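Local coordinates for protein uridylate kinase (Bacillus anthracis, PDB 2JJX) that phosphorylates UMP to UDP with ATP in pyrimidine biosynthesis, and carries an allosteric nucleotide-binding site, at residues V54-G66 with I82-L94. Sequence-based numbering, arbitrary orientation.
Sequences VSIVIGGGNIFRG and IGTLGTIINSLML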
# COMPACT_ATOMS: atom_id res chain seq x y z
N VAL A 54 4.65 -16.75 24.04
CA VAL A 54 4.41 -17.61 22.90
C VAL A 54 4.17 -16.92 21.56
O VAL A 54 3.39 -15.98 21.48
CB VAL A 54 3.18 -18.51 23.23
CG1 VAL A 54 2.71 -19.23 21.99
CG2 VAL A 54 3.52 -19.51 24.31
N SER A 55 4.79 -17.46 20.51
CA SER A 55 4.53 -17.08 19.12
C SER A 55 4.12 -18.39 18.48
O SER A 55 4.59 -19.43 18.91
CB SER A 55 5.81 -16.62 18.42
OG SER A 55 6.64 -15.88 19.29
N ILE A 56 3.27 -18.36 17.46
CA ILE A 56 2.84 -19.60 16.81
C ILE A 56 2.92 -19.48 15.30
O ILE A 56 2.56 -18.45 14.74
CB ILE A 56 1.44 -20.01 17.28
CG1 ILE A 56 1.34 -19.95 18.81
CG2 ILE A 56 0.98 -21.33 16.68
CD1 ILE A 56 0.06 -20.50 19.37
N VAL A 57 3.42 -20.53 14.65
CA VAL A 57 3.48 -20.60 13.19
C VAL A 57 2.73 -21.86 12.73
O VAL A 57 3.03 -22.97 13.16
CB VAL A 57 4.92 -20.51 12.67
CG1 VAL A 57 4.98 -20.80 11.20
CG2 VAL A 57 5.49 -19.13 12.94
N ILE A 58 1.66 -21.68 11.97
CA ILE A 58 0.85 -22.82 11.50
C ILE A 58 1.06 -23.06 10.01
O ILE A 58 1.25 -22.12 9.24
CB ILE A 58 -0.67 -22.65 11.78
CG1 ILE A 58 -0.93 -21.48 12.71
CG2 ILE A 58 -1.31 -23.92 12.35
CD1 ILE A 58 -2.20 -21.67 13.49
N GLY A 59 0.94 -24.31 9.58
CA GLY A 59 1.01 -24.67 8.18
C GLY A 59 -0.39 -24.62 7.58
O GLY A 59 -1.36 -24.45 8.32
N GLY A 60 -0.51 -24.73 6.26
CA GLY A 60 -1.82 -24.69 5.64
C GLY A 60 -2.29 -26.00 5.08
O GLY A 60 -3.12 -26.06 4.21
N GLY A 61 -1.70 -27.07 5.58
CA GLY A 61 -1.94 -28.41 5.06
C GLY A 61 -3.33 -29.01 5.09
O GLY A 61 -3.65 -29.91 4.31
N ASN A 62 -4.15 -28.59 6.05
CA ASN A 62 -5.49 -29.13 6.21
C ASN A 62 -6.41 -28.49 5.19
O ASN A 62 -7.58 -28.82 5.13
CB ASN A 62 -6.01 -28.84 7.62
CG ASN A 62 -5.98 -27.36 7.95
OD1 ASN A 62 -5.04 -26.63 7.59
ND2 ASN A 62 -7.01 -26.90 8.64
N ILE A 63 -5.89 -27.54 4.42
CA ILE A 63 -6.70 -26.87 3.41
C ILE A 63 -6.21 -27.19 2.01
O ILE A 63 -7.00 -27.49 1.12
CB ILE A 63 -6.65 -25.34 3.62
CG1 ILE A 63 -7.17 -24.95 4.99
CG2 ILE A 63 -7.32 -24.62 2.47
CD1 ILE A 63 -7.03 -23.47 5.22
N PHE A 64 -4.91 -27.06 1.80
CA PHE A 64 -4.32 -27.24 0.49
C PHE A 64 -2.99 -27.98 0.51
O PHE A 64 -2.10 -27.67 1.31
CB PHE A 64 -4.11 -25.87 -0.17
CG PHE A 64 -3.77 -25.96 -1.63
CD1 PHE A 64 -4.66 -26.53 -2.52
CD2 PHE A 64 -2.51 -25.60 -2.09
CE1 PHE A 64 -4.33 -26.67 -3.84
CE2 PHE A 64 -2.19 -25.73 -3.41
CZ PHE A 64 -3.10 -26.27 -4.28
N ARG A 65 -2.83 -28.86 -0.47
CA ARG A 65 -1.63 -29.67 -0.64
C ARG A 65 -1.21 -29.76 -2.11
O ARG A 65 -2.05 -29.79 -2.99
CB ARG A 65 -1.90 -31.08 -0.13
CG ARG A 65 -2.46 -31.12 1.28
CD ARG A 65 -1.75 -32.23 2.04
NE ARG A 65 -0.97 -31.74 3.17
CZ ARG A 65 -1.00 -32.30 4.37
NH1 ARG A 65 -1.80 -33.34 4.58
NH2 ARG A 65 -0.26 -31.81 5.37
N GLY A 66 0.10 -29.84 -2.36
CA GLY A 66 0.67 -29.98 -3.68
C GLY A 66 0.13 -31.16 -4.46
O GLY A 66 0.35 -31.28 -5.66
N ILE A 82 -1.01 -20.25 -2.80
CA ILE A 82 -2.31 -20.76 -2.38
C ILE A 82 -2.17 -21.35 -1.00
O ILE A 82 -2.93 -21.02 -0.09
CB ILE A 82 -2.86 -21.79 -3.37
CG1 ILE A 82 -3.05 -21.16 -4.75
CG2 ILE A 82 -4.16 -22.40 -2.86
CD1 ILE A 82 -3.44 -22.13 -5.85
N GLY A 83 -1.14 -22.17 -0.85
CA GLY A 83 -0.81 -22.83 0.41
C GLY A 83 -0.65 -21.84 1.54
O GLY A 83 -1.07 -22.10 2.65
N THR A 84 -0.09 -20.68 1.22
CA THR A 84 0.14 -19.58 2.15
C THR A 84 -1.15 -18.94 2.67
O THR A 84 -1.21 -18.44 3.80
CB THR A 84 0.98 -18.54 1.48
OG1 THR A 84 2.28 -19.06 1.18
CG2 THR A 84 1.12 -17.30 2.34
N LEU A 85 -2.16 -18.87 1.80
CA LEU A 85 -3.43 -18.28 2.19
C LEU A 85 -4.05 -19.21 3.24
O LEU A 85 -4.76 -18.75 4.13
CB LEU A 85 -4.37 -18.15 0.98
CG LEU A 85 -4.55 -16.77 0.34
CD1 LEU A 85 -3.41 -15.86 0.73
CD2 LEU A 85 -4.62 -16.92 -1.17
N GLY A 86 -3.72 -20.50 3.13
CA GLY A 86 -4.17 -21.52 4.07
C GLY A 86 -3.71 -21.23 5.49
O GLY A 86 -4.47 -21.38 6.44
N THR A 87 -2.44 -20.86 5.64
CA THR A 87 -1.84 -20.57 6.94
C THR A 87 -2.54 -19.41 7.60
O THR A 87 -2.64 -19.38 8.82
CB THR A 87 -0.32 -20.32 6.87
OG1 THR A 87 -0.04 -19.04 6.31
CG2 THR A 87 0.39 -21.41 6.05
N ILE A 88 -2.98 -18.42 6.81
CA ILE A 88 -3.64 -17.22 7.34
C ILE A 88 -5.04 -17.54 7.85
O ILE A 88 -5.49 -17.03 8.89
CB ILE A 88 -3.64 -16.07 6.34
CG1 ILE A 88 -2.21 -15.61 6.10
CG2 ILE A 88 -4.40 -14.88 6.86
CD1 ILE A 88 -1.94 -15.20 4.71
N ILE A 89 -5.71 -18.43 7.12
CA ILE A 89 -7.04 -18.90 7.49
C ILE A 89 -6.94 -19.61 8.83
O ILE A 89 -7.71 -19.33 9.74
CB ILE A 89 -7.62 -19.82 6.39
CG1 ILE A 89 -7.93 -19.02 5.13
CG2 ILE A 89 -8.82 -20.59 6.88
CD1 ILE A 89 -8.50 -19.88 4.02
N ASN A 90 -5.96 -20.50 8.96
CA ASN A 90 -5.75 -21.26 10.19
C ASN A 90 -5.37 -20.33 11.34
O ASN A 90 -5.78 -20.55 12.48
CB ASN A 90 -4.64 -22.29 10.01
CG ASN A 90 -5.07 -23.50 9.20
OD1 ASN A 90 -6.23 -23.64 8.82
ND2 ASN A 90 -4.12 -24.40 8.92
N SER A 91 -4.56 -19.32 11.05
CA SER A 91 -4.15 -18.36 12.07
C SER A 91 -5.40 -17.70 12.66
O SER A 91 -5.60 -17.64 13.88
CB SER A 91 -3.23 -17.29 11.46
OG SER A 91 -1.99 -17.87 11.07
N LEU A 92 -6.24 -17.21 11.76
CA LEU A 92 -7.47 -16.53 12.15
C LEU A 92 -8.39 -17.43 12.95
O LEU A 92 -8.86 -17.01 14.01
CB LEU A 92 -8.20 -16.02 10.93
CG LEU A 92 -7.87 -14.61 10.47
CD1 LEU A 92 -6.55 -14.10 11.02
CD2 LEU A 92 -7.95 -14.60 8.95
N MET A 93 -8.64 -18.65 12.47
CA MET A 93 -9.38 -19.64 13.26
C MET A 93 -8.76 -19.78 14.64
O MET A 93 -9.34 -19.32 15.62
CB MET A 93 -9.37 -21.00 12.59
CG MET A 93 -10.63 -21.27 11.78
SD MET A 93 -12.18 -21.44 12.73
CE MET A 93 -11.68 -22.62 13.89
N LEU A 94 -7.57 -20.35 14.72
CA LEU A 94 -6.80 -20.49 15.96
C LEU A 94 -6.97 -19.30 16.90
O LEU A 94 -7.12 -19.47 18.11
CB LEU A 94 -5.31 -20.65 15.62
CG LEU A 94 -4.39 -21.49 16.51
CD1 LEU A 94 -3.29 -20.65 17.09
CD2 LEU A 94 -5.12 -22.27 17.59
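Over one face of the Phe64 ring sits CG2 of Ile82, 3.8 Å from the ring centroid and 16° off the normal, a CH-pi contact displaced toward the rim. The other flat groups are the amides of Asn62 and Asn90, which come at each other from opposite directions with their planes 44° apart. Asn90 ND2 gives a nearly straight bond to Asn62 OD1, 2.8 Å away and in the plane of the Asn90 amide. A more bent one runs from Asn90 ND2 to Gly59 O (2.8 Å), which it meets in the carbonyl plane. The return bond from Asn62 ND2 to Asn90 OD1 is weak, at 3.4 Å; the same ND2 is also hydrogen-bonded to Ser31 O. With CG anti to its carbonyl carbon (chi1 -75°), Asn90 carries its amide out from the helix to the loop, and the two ND2 bonds fix how that amide is turned.

Here strand 53-58, an inner strand of the central sheet of the amino acid kinase fold, runs out at its C-terminal end into the glycine-rich loop 59-61, which lies against helix 76-101. Gly60 and Gly86 bring the backbones to 4.2 Å between CA atoms, and Gly60 CA also lies 4.0 Å from Gly83 O. Beside them CG2 of Thr87 touches Gly60 N at 3.4 Å, while its OG1 accepts from Gly140 N and donates to Thr84 O within the helix. CD1 of Ile63 rests on the backbone of Gly86, near its O and CA, and against CG2 of Ile89. Phe64 packs on Met93 of the second subunit and Ile89 on Ile89 of that subunit, so this end of the contact forms part of a subunit interface. Back along the strand, CD1 of Ile58 reaches Leu94 CG at 3.7 Å, and Ile56 meets the same leucine roughly at right angles.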